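Local coordinates for hypothetical protein (Parabacteroides merdae, PDB 4OO3) that probably acts as an oxidoreductase that binds a nicotinamide cofactor through an N-terminal Rossmann-fold domain, at residues A[339-344]-A[382-387]; A[154-159]-A[390-395]; A[315-320]-A[328-333]. All coordinates share one frame; numbering follows the deposited sequence. Where two conformers were deposited one is given.

Contact 1: residues A[339-344]-A[382-387]; sequences QPELFV and VWQVEI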
loop_
_atom_site.group_PDB
_atom_site.type_symbol
_atom_site.label_atom_id
_atom_site.label_comp_id
_atom_site.label_asym_id
_atom_site.label_seq_id
_atom_site.Cartn_x
_atom_site.Cartn_y
_atom_site.Cartn_z
ATOM N N GLN A 339 -8.562 -8.914 13.397
ATOM C CA GLN A 339 -8.342 -7.495 13.631
ATOM C C GLN A 339 -6.985 -7.348 14.318
ATOM O O GLN A 339 -6.741 -8.003 15.331
ATOM C CB GLN A 339 -9.445 -6.917 14.519
ATOM C CG GLN A 339 -9.013 -5.697 15.317
ATOM C CD GLN A 339 -10.174 -4.932 15.906
ATOM O OE1 GLN A 339 -10.378 -4.931 17.120
ATOM N NE2 GLN A 339 -10.938 -4.271 15.051
ATOM N N PRO A 340 -6.101 -6.486 13.785
ATOM C CA PRO A 340 -4.743 -6.401 14.341
ATOM C C PRO A 340 -4.705 -5.946 15.803
ATOM O O PRO A 340 -5.411 -5.005 16.177
ATOM C CB PRO A 340 -4.038 -5.386 13.426
ATOM C CG PRO A 340 -5.124 -4.615 12.768
ATOM C CD PRO A 340 -6.311 -5.532 12.678
ATOM N N GLU A 341 -3.906 -6.641 16.613
ATOM C CA GLU A 341 -3.691 -6.286 18.006
ATOM C C GLU A 341 -2.197 -6.187 18.245
ATOM O O GLU A 341 -1.427 -6.993 17.720
ATOM C CB GLU A 341 -4.286 -7.338 18.954
ATOM C CG GLU A 341 -5.797 -7.530 18.861
ATOM C CD GLU A 341 -6.609 -6.292 19.225
ATOM O OE1 GLU A 341 -6.056 -5.356 19.843
ATOM O OE2 GLU A 341 -7.813 -6.254 18.888
ATOM N N LEU A 342 -1.802 -5.201 19.048
ATOM C CA LEU A 342 -0.397 -4.902 19.319
ATOM C C LEU A 342 0.001 -5.397 20.709
ATOM O O LEU A 342 -0.764 -5.253 21.665
ATOM C CB LEU A 342 -0.165 -3.388 19.204
ATOM C CG LEU A 342 1.221 -2.809 19.518
ATOM C CD1 LEU A 342 2.327 -3.415 18.664
ATOM C CD2 LEU A 342 1.172 -1.296 19.339
ATOM N N PHE A 343 1.194 -5.986 20.810
ATOM C CA PHE A 343 1.736 -6.462 22.082
ATOM C C PHE A 343 3.157 -5.951 22.336
ATOM O O PHE A 343 3.941 -5.779 21.406
ATOM C CB PHE A 343 1.731 -7.995 22.119
ATOM C CG PHE A 343 0.358 -8.602 22.032
ATOM C CD1 PHE A 343 -0.259 -8.777 20.806
ATOM C CD2 PHE A 343 -0.315 -9.001 23.179
ATOM C CE1 PHE A 343 -1.525 -9.327 20.721
ATOM C CE2 PHE A 343 -1.582 -9.560 23.102
ATOM C CZ PHE A 343 -2.187 -9.726 21.871
ATOM N N VAL A 344 3.468 -5.714 23.610
ATOM C CA VAL A 344 4.819 -5.401 24.068
ATOM C C VAL A 344 5.346 -6.604 24.841
ATOM O O VAL A 344 4.748 -7.017 25.832
ATOM C CB VAL A 344 4.827 -4.182 25.016
ATOM C CG1 VAL A 344 6.229 -3.931 25.570
ATOM C CG2 VAL A 344 4.286 -2.948 24.306
ATOM N N VAL A 382 4.632 -9.709 29.049
ATOM C CA VAL A 382 3.820 -9.526 27.837
ATOM C C VAL A 382 2.572 -8.670 28.107
ATOM O O VAL A 382 1.683 -9.079 28.859
ATOM C CB VAL A 382 3.371 -10.874 27.239
ATOM C CG1 VAL A 382 2.664 -10.649 25.905
ATOM C CG2 VAL A 382 4.563 -11.808 27.062
ATOM N N TRP A 383 2.515 -7.495 27.476
ATOM C CA TRP A 383 1.394 -6.558 27.616
ATOM C C TRP A 383 0.712 -6.300 26.281
ATOM O O TRP A 383 1.374 -5.974 25.295
ATOM C CB TRP A 383 1.881 -5.215 28.161
ATOM C CG TRP A 383 2.346 -5.261 29.580
ATOM C CD1 TRP A 383 1.624 -4.937 30.690
ATOM C CD2 TRP A 383 3.640 -5.653 30.042
ATOM N NE1 TRP A 383 2.388 -5.103 31.817
ATOM C CE2 TRP A 383 3.631 -5.544 31.448
ATOM C CE3 TRP A 383 4.809 -6.087 29.404
ATOM C CZ2 TRP A 383 4.748 -5.851 32.230
ATOM C CZ3 TRP A 383 5.924 -6.396 30.187
ATOM C CH2 TRP A 383 5.881 -6.274 31.584
ATOM N N GLN A 384 -0.611 -6.435 26.251
ATOM C CA GLN A 384 -1.388 -6.023 25.093
ATOM C C GLN A 384 -1.708 -4.533 25.184
ATOM O O GLN A 384 -2.058 -4.039 26.251
ATOM C CB GLN A 384 -2.693 -6.808 25.005
ATOM C CG GLN A 384 -3.564 -6.376 23.832
ATOM C CD GLN A 384 -4.624 -7.392 23.463
ATOM O OE1 GLN A 384 -4.664 -8.499 24.002
ATOM N NE2 GLN A 384 -5.493 -7.018 22.530
ATOM N N VAL A 385 -1.609 -3.837 24.056
ATOM C CA VAL A 385 -1.990 -2.432 23.973
ATOM C C VAL A 385 -3.478 -2.333 23.673
ATOM O O VAL A 385 -3.906 -2.548 22.550
ATOM C CB VAL A 385 -1.195 -1.675 22.891
ATOM C CG1 VAL A 385 -1.598 -0.201 22.850
ATOM C CG2 VAL A 385 0.303 -1.801 23.141
ATOM N N GLU A 386 -4.258 -2.004 24.694
ATOM C CA GLU A 386 -5.697 -1.846 24.567
ATOM C C GLU A 386 -5.994 -0.601 23.728
ATOM O O GLU A 386 -5.596 0.496 24.085
ATOM C CB GLU A 386 -6.312 -1.714 25.964
ATOM C CG GLU A 386 -7.818 -1.919 26.046
ATOM C CD GLU A 386 -8.374 -1.633 27.440
ATOM O OE1 GLU A 386 -7.585 -1.399 28.383
ATOM O OE2 GLU A 386 -9.613 -1.637 27.594
ATOM N N ILE A 387 -6.692 -0.786 22.614
ATOM C CA ILE A 387 -7.010 0.297 21.689
ATOM C C ILE A 387 -8.523 0.462 21.590
ATOM O O ILE A 387 -9.214 -0.475 21.193
ATOM C CB ILE A 387 -6.466 -0.015 20.284
ATOM C CG1 ILE A 387 -4.944 -0.179 20.325
ATOM C CG2 ILE A 387 -6.845 1.086 19.297
ATOM C CD1 ILE A 387 -4.385 -0.989 19.176
HETATM O O HOH W 1 -3.764 -3.969 20.247
#
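Val344 and Trp383 form the hydrogen-bonded pair that joins strands 341-344 and 382-386, which run antiparallel but splayed, with 144° between their directions. Val344 N reaches Trp383 O at 2.7 Å, and Trp383 N returns to Val344 O at 2.8 Å. At the next hydrogen-bonding position, Leu342 opposite Val385, only one direct bond forms: Val385 N gives a nearly straight bond to Leu342 O (2.9 Å), whereas Leu342 N and Val385 O are bridged by a water. That water also donates to Glu341 OE1 at 2.7 Å, so a single molecule fills the place where the strands draw apart.

Phe343 and Gln384 share one face of the sheet as a non-hydrogen-bonded pair. Gln384 CG stands anti to its own backbone N (chi1 178°), within CH-pi range of the Phe343 ring though off its centre. The amide follows, OE1 lying 3.4 Å from Phe343 CE2, with its plane turned 51° from that of the ring. NE2 gives a bent, weak hydrogen bond to Glu341 OE1 at 3.2 Å. An alanine here would probably leave Glu341 OE1 without this amide partner, open a gap beside Phe343 CE2 and CZ, and give the ring more freedom to turn. Arg331 makes a cation-pi contact with the same ring.

The other face is mostly apolar. Leu342 and Val385 lie side by side, CG to CG2 at 3.9 Å, and Val344 CG2 also approaches Val385 CG2. The indole of Trp383 sets its CE3 edge toward Val344 O, in plane at 3.7 Å. Strands 341-346 and 382-386 are neighbours in the mixed, mostly antiparallel sheet of the C-terminal domain, with edge strand 374-379 beyond 382-386 and helix 155-164 against the Leu342 side.

Contact 2: residues A[154-159]-A[390-395]; sequences EITTML and KYRVGH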
loop_
_atom_site.group_PDB
_atom_site.type_symbol
_atom_site.label_atom_id
_atom_site.label_comp_id
_atom_site.label_asym_id
_atom_site.label_seq_id
_atom_site.Cartn_x
_atom_site.Cartn_y
_atom_site.Cartn_z
ATOM N N GLU A 154 -3.097 3.294 9.805
ATOM C CA GLU A 154 -3.735 2.269 10.607
ATOM C C GLU A 154 -3.184 2.319 12.035
ATOM O O GLU A 154 -1.986 2.515 12.249
ATOM C CB GLU A 154 -3.532 0.901 9.956
ATOM C CG GLU A 154 -4.217 -0.249 10.669
ATOM C CD GLU A 154 -3.430 -0.724 11.873
ATOM O OE1 GLU A 154 -2.185 -0.830 11.758
ATOM O OE2 GLU A 154 -4.052 -0.969 12.937
ATOM N N ILE A 155 -4.075 2.142 13.004
ATOM C CA ILE A 155 -3.785 2.464 14.407
ATOM C C ILE A 155 -2.655 1.644 15.052
ATOM O O ILE A 155 -1.807 2.219 15.729
ATOM C CB ILE A 155 -5.078 2.432 15.278
ATOM C CG1 ILE A 155 -4.798 2.884 16.717
ATOM C CG2 ILE A 155 -5.716 1.050 15.273
ATOM C CD1 ILE A 155 -4.225 4.280 16.836
ATOM N N THR A 156 -2.634 0.320 14.857
ATOM C CA THR A 156 -1.567 -0.505 15.447
ATOM C C THR A 156 -0.207 -0.121 14.887
ATOM O O THR A 156 0.781 -0.083 15.617
ATOM C CB THR A 156 -1.778 -2.025 15.270
ATOM O OG1 THR A 156 -1.803 -2.370 13.875
ATOM C CG2 THR A 156 -3.068 -2.480 15.949
ATOM N N THR A 157 -0.163 0.174 13.593
ATOM C CA THR A 157 1.056 0.652 12.961
ATOM C C THR A 157 1.537 1.953 13.605
ATOM O O THR A 157 2.724 2.087 13.913
ATOM C CB THR A 157 0.865 0.816 11.440
ATOM O OG1 THR A 157 1.031 -0.459 10.816
ATOM C CG2 THR A 157 1.869 1.785 10.839
HETATM N N MSE A 158 0.615 2.888 13.833
HETATM C CA MSE A 158 0.966 4.180 14.416
HETATM C C MSE A 158 1.477 4.002 15.816
HETATM O O MSE A 158 2.389 4.713 16.236
HETATM C CB MSE A 158 -0.214 5.152 14.424
HETATM C CG MSE A 158 -0.545 5.580 13.002
HETATM SE SE MSE A 158 -2.183 6.669 12.976
HETATM C CE MSE A 158 -1.353 8.357 13.534
ATOM N N LEU A 159 0.908 3.053 16.554
ATOM C CA LEU A 159 1.346 2.824 17.936
ATOM C C LEU A 159 2.697 2.115 17.982
ATOM O O LEU A 159 3.506 2.357 18.875
ATOM C CB LEU A 159 0.281 2.050 18.727
ATOM C CG LEU A 159 -0.978 2.864 19.035
ATOM C CD1 LEU A 159 -2.102 1.993 19.571
ATOM C CD2 LEU A 159 -0.667 3.982 20.016
ATOM N N LYS A 390 -12.999 3.270 18.554
ATOM C CA LYS A 390 -13.093 4.471 17.716
ATOM C C LYS A 390 -11.906 4.640 16.761
ATOM O O LYS A 390 -12.062 5.219 15.691
ATOM C CB LYS A 390 -13.275 5.741 18.564
ATOM C CG LYS A 390 -12.274 5.905 19.703
ATOM C CD LYS A 390 -11.887 7.363 19.934
ATOM C CE LYS A 390 -10.849 7.831 18.916
ATOM N NZ LYS A 390 -10.411 9.243 19.114
ATOM N N TYR A 391 -10.733 4.129 17.141
ATOM C CA TYR A 391 -9.550 4.182 16.278
ATOM C C TYR A 391 -9.591 3.200 15.094
ATOM O O TYR A 391 -8.769 3.309 14.185
ATOM C CB TYR A 391 -8.283 3.920 17.083
ATOM C CG TYR A 391 -7.935 5.001 18.075
ATOM C CD1 TYR A 391 -7.310 6.174 17.664
ATOM C CD2 TYR A 391 -8.214 4.844 19.431
ATOM C CE1 TYR A 391 -6.976 7.163 18.576
ATOM C CE2 TYR A 391 -7.883 5.827 20.349
ATOM C CZ TYR A 391 -7.264 6.984 19.915
ATOM O OH TYR A 391 -6.943 7.967 20.823
ATOM N N ARG A 392 -10.524 2.247 15.106
ATOM C CA ARG A 392 -10.649 1.272 14.018
ATOM C C ARG A 392 -11.445 1.880 12.876
ATOM O O ARG A 392 -12.531 1.423 12.545
ATOM C CB ARG A 392 -11.323 -0.014 14.511
ATOM C CG ARG A 392 -10.650 -0.657 15.714
ATOM C CD ARG A 392 -9.234 -1.111 15.402
ATOM N NE ARG A 392 -8.627 -1.779 16.547
ATOM C CZ ARG A 392 -7.563 -2.575 16.492
ATOM N NH1 ARG A 392 -6.958 -2.835 15.331
ATOM N NH2 ARG A 392 -7.104 -3.127 17.612
ATOM N N VAL A 393 -10.873 2.905 12.261
ATOM C CA VAL A 393 -11.580 3.702 11.269
ATOM C C VAL A 393 -11.730 3.015 9.918
ATOM O O VAL A 393 -12.558 3.436 9.118
ATOM C CB VAL A 393 -10.918 5.086 11.065
ATOM C CG1 VAL A 393 -11.098 5.947 12.311
ATOM C CG2 VAL A 393 -9.442 4.962 10.690
ATOM N N GLY A 394 -10.928 1.982 9.658
ATOM C CA GLY A 394 -11.077 1.172 8.440
ATOM C C GLY A 394 -10.295 1.671 7.236
ATOM O O GLY A 394 -9.778 2.798 7.220
ATOM N N HIS A 395 -10.231 0.830 6.211
ATOM C CA HIS A 395 -9.397 1.094 5.032
ATOM C C HIS A 395 -9.720 2.381 4.264
ATOM O O HIS A 395 -8.816 3.134 3.891
ATOM C CB HIS A 395 -9.475 -0.077 4.056
ATOM C CG HIS A 395 -8.694 0.152 2.805
ATOM N ND1 HIS A 395 -7.320 0.236 2.798
ATOM C CD2 HIS A 395 -9.092 0.363 1.530
ATOM C CE1 HIS A 395 -6.902 0.472 1.570
ATOM N NE2 HIS A 395 -7.956 0.544 0.780
HETATM O O HOH W 2 -6.713 -1.401 12.721
HETATM O O HOH W 3 -6.878 2.294 12.196
#
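Glu154 OE2 sits 4.2 Å from Arg392 NH1 and is gripped by Thr156 N, at 2.7 Å, and by a water that also accepts from Arg392 NH1. Glu154 is the N-cap of helix 155-164, whose start here meets the loop between strand 382-386 and helix 395-412. Its other oxygen does the same kind of work: OE1 takes Thr156 OG1 at 2.6 Å, on the syn side, and Thr157 N at 2.9 Å, from above the carboxylate plane. Three protein donors thus hold the carboxylate over the first turn. Glu154 and Arg392 are probably drawn together by charge alone, with the water bridging OE2 and NH1: OE2 lies well out of the guanidinium plane, and no N-H points at it. Arg392 NH1 has a direct bond elsewhere, to Pro340 O.

A second water links the backbones, accepting from Ile155 N and donating to Tyr391 O. The same carbonyl takes a weak bond from Val393 N, closing an inverse gamma turn centred on Arg392. The arginine starts out pointing away from the helix, but a bend at chi2 (-63°) brings CD back to Ile155 CG2. The Arg392 side chain crosses that of Ile155 at about a right angle, with CG2 over one face of the guanidinium, 4.1 Å from NH1; Thr156 CG2 comes about as near NH1, obliquely.

The apolar side of the joint is Ile155 against Tyr391. Ile155 CG1, anti to its backbone N, packs on Tyr391 CB at 3.7 Å. Beyond it the phenol leads off to Pro371 O, which its OH reaches by a hydrogen bond. Lys390 CE covers one face of the ring over its centre, and Ile155 CD1 comes in obliquely to stop 3.7 Å from Tyr391 CD1.

Contact 3: residues A[315-320]-A[328-333]; sequences DTHFSV and LVIRQG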
loop_
_atom_site.group_PDB
_atom_site.type_symbol
_atom_site.label_atom_id
_atom_site.label_comp_id
_atom_site.label_asym_id
_atom_site.label_seq_id
_atom_site.Cartn_x
_atom_site.Cartn_y
_atom_site.Cartn_z
ATOM N N ASP A 315 -8.110 -12.536 6.261
ATOM C CA ASP A 315 -6.739 -12.127 6.004
ATOM C C ASP A 315 -5.973 -12.071 7.313
ATOM O O ASP A 315 -6.470 -11.538 8.301
ATOM C CB ASP A 315 -6.711 -10.756 5.330
ATOM C CG ASP A 315 -7.349 -10.770 3.955
ATOM O OD1 ASP A 315 -7.679 -11.856 3.432
ATOM O OD2 ASP A 315 -7.523 -9.684 3.386
ATOM N N THR A 316 -4.766 -12.632 7.320
ATOM C CA THR A 316 -3.939 -12.661 8.521
ATOM C C THR A 316 -2.697 -11.784 8.383
ATOM O O THR A 316 -2.256 -11.468 7.273
ATOM C CB THR A 316 -3.522 -14.102 8.889
ATOM O OG1 THR A 316 -2.668 -14.647 7.879
ATOM C CG2 THR A 316 -4.750 -14.988 9.036
ATOM N N HIS A 317 -2.146 -11.384 9.527
ATOM C CA HIS A 317 -0.887 -10.641 9.567
ATOM C C HIS A 317 -0.171 -10.843 10.895
ATOM O O HIS A 317 -0.794 -10.808 11.958
ATOM C CB HIS A 317 -1.109 -9.143 9.331
ATOM C CG HIS A 317 0.161 -8.348 9.262
ATOM N ND1 HIS A 317 0.900 -8.226 8.107
ATOM C CD2 HIS A 317 0.832 -7.655 10.212
ATOM C CE1 HIS A 317 1.968 -7.484 8.344
ATOM N NE2 HIS A 317 1.951 -7.127 9.614
ATOM N N PHE A 318 1.133 -11.078 10.811
ATOM C CA PHE A 318 1.999 -11.199 11.988
ATOM C C PHE A 318 3.264 -10.417 11.729
ATOM O O PHE A 318 3.823 -10.492 10.634
ATOM C CB PHE A 318 2.373 -12.659 12.274
ATOM C CG PHE A 318 3.544 -12.821 13.225
ATOM C CD1 PHE A 318 3.368 -12.705 14.595
ATOM C CD2 PHE A 318 4.819 -13.098 12.745
ATOM C CE1 PHE A 318 4.432 -12.859 15.465
ATOM C CE2 PHE A 318 5.885 -13.250 13.609
ATOM C CZ PHE A 318 5.688 -13.135 14.972
ATOM N N SER A 319 3.713 -9.668 12.732
ATOM C CA SER A 319 4.956 -8.921 12.623
ATOM C C SER A 319 5.667 -8.782 13.958
ATOM O O SER A 319 5.038 -8.801 15.028
ATOM C CB SER A 319 4.707 -7.534 12.031
ATOM O OG SER A 319 3.952 -6.725 12.912
ATOM N N VAL A 320 6.985 -8.640 13.877
ATOM C CA VAL A 320 7.820 -8.389 15.041
ATOM C C VAL A 320 8.829 -7.313 14.683
ATOM O O VAL A 320 9.362 -7.303 13.574
ATOM C CB VAL A 320 8.620 -9.635 15.459
ATOM C CG1 VAL A 320 9.195 -9.451 16.856
ATOM C CG2 VAL A 320 7.752 -10.876 15.402
ATOM N N LEU A 328 8.053 -5.577 19.849
ATOM C CA LEU A 328 6.703 -5.084 19.560
ATOM C C LEU A 328 6.078 -6.005 18.517
ATOM O O LEU A 328 6.634 -6.189 17.438
ATOM C CB LEU A 328 6.746 -3.653 19.035
ATOM C CG LEU A 328 7.442 -2.647 19.941
ATOM C CD1 LEU A 328 7.543 -1.304 19.233
ATOM C CD2 LEU A 328 6.708 -2.520 21.265
ATOM N N VAL A 329 4.919 -6.564 18.841
ATOM C CA VAL A 329 4.357 -7.680 18.081
ATOM C C VAL A 329 2.921 -7.381 17.678
ATOM O O VAL A 329 2.105 -7.004 18.518
ATOM C CB VAL A 329 4.387 -8.984 18.921
ATOM C CG1 VAL A 329 3.671 -10.132 18.205
ATOM C CG2 VAL A 329 5.823 -9.366 19.246
ATOM N N ILE A 330 2.627 -7.548 16.391
ATOM C CA ILE A 330 1.262 -7.511 15.895
ATOM C C ILE A 330 0.810 -8.942 15.663
ATOM O O ILE A 330 1.526 -9.724 15.039
ATOM C CB ILE A 330 1.135 -6.789 14.546
ATOM C CG1 ILE A 330 1.681 -5.361 14.620
ATOM C CG2 ILE A 330 -0.317 -6.777 14.089
ATOM C CD1 ILE A 330 0.858 -4.431 15.476
ATOM N N ARG A 331 -0.370 -9.273 16.177
ATOM C CA ARG A 331 -1.057 -10.502 15.813
ATOM C C ARG A 331 -2.387 -10.144 15.186
ATOM O O ARG A 331 -3.096 -9.249 15.663
ATOM C CB ARG A 331 -1.279 -11.385 17.028
ATOM C CG ARG A 331 0.004 -11.938 17.627
ATOM C CD ARG A 331 -0.273 -12.625 18.952
ATOM N NE ARG A 331 0.793 -12.359 19.910
ATOM C CZ ARG A 331 1.974 -12.964 19.917
ATOM N NH1 ARG A 331 2.269 -13.892 19.014
ATOM N NH2 ARG A 331 2.871 -12.636 20.835
ATOM N N GLN A 332 -2.703 -10.833 14.094
ATOM C CA GLN A 332 -3.968 -10.669 13.398
ATOM C C GLN A 332 -4.366 -12.019 12.807
ATOM O O GLN A 332 -4.123 -12.304 11.636
ATOM C CB GLN A 332 -3.846 -9.605 12.315
ATOM C CG GLN A 332 -5.146 -9.322 11.594
ATOM C CD GLN A 332 -4.932 -8.513 10.343
ATOM O OE1 GLN A 332 -4.478 -7.371 10.404
ATOM N NE2 GLN A 332 -5.252 -9.101 9.194
ATOM N N GLY A 333 -4.952 -12.854 13.653
ATOM C CA GLY A 333 -5.375 -14.191 13.270
ATOM C C GLY A 333 -6.746 -14.477 13.829
ATOM O O GLY A 333 -7.455 -13.552 14.233
#
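His317 with Gln332 and Ser319 with Ile330 are the hydrogen-bonded pairs between two strands almost exactly antiparallel (173° between their directions). Ser319 N donates to Ile330 O, and Ile330 N returns a bond to Ser319 O at 3.0 Å. At the other pair His317 N reaches Gln332 O at 3.0 Å, but the reverse bond, from Gln332 N, is bent and weak.

One side chain bonds to the backbone across the strands. Gln332 NE2 donates to Asp315 O at 2.9 Å (N-H...O angle 152°); the oxygen lies in the amide plane, while the donor stands above the carbonyl plane. This bond helps set the rotation of the amide and ties Asp315, just before the strand, to Gln332.

Side-chain packing falls on both faces. On that of His317 and Ser319, Ser319 OG sits between the backbone N and the carbonyl carbon (chi1 67°) and presses tightly on Ile330 CG1 at 3.2 Å. Ile330 CG2 meets the edge of the His317 ring near CD2; His317 ND1 is bonded to Ser187. On the face of Val320, its CG1 lies alongside Val329 CG2 at 4.1 Å. Val329 CG1 covers a face of the Arg331 guanidinium, which is salt-bridged to Glu345.

Adjacent in sequence and paired in register, strands 316-322 and 326-332 make a beta hairpin within the C-terminal mixed sheet.

Following the chain from the N terminus, the Rossmann sheet ends with strand 145-147, and residues 154-159 then open contact 2. Contact 3 closes first, across a short hairpin turn. Contact 1 comes next, spanning helix 352-369 and strand 374-379. Residues 390-395 finally close contact 2 around both: contacts 3 and 1 are in series, each nested within it, and none cross. Contacts 1 and 3 share a sheet, where strands 326-332 and 341-346 are neighbours joined by bonds such as Phe343 N to Val329 O. Helix 155-164 lies against this sheet, Thr156 packing on Ile330, while Leu159 ties contact 2 to contact 1 by packing on Leu342.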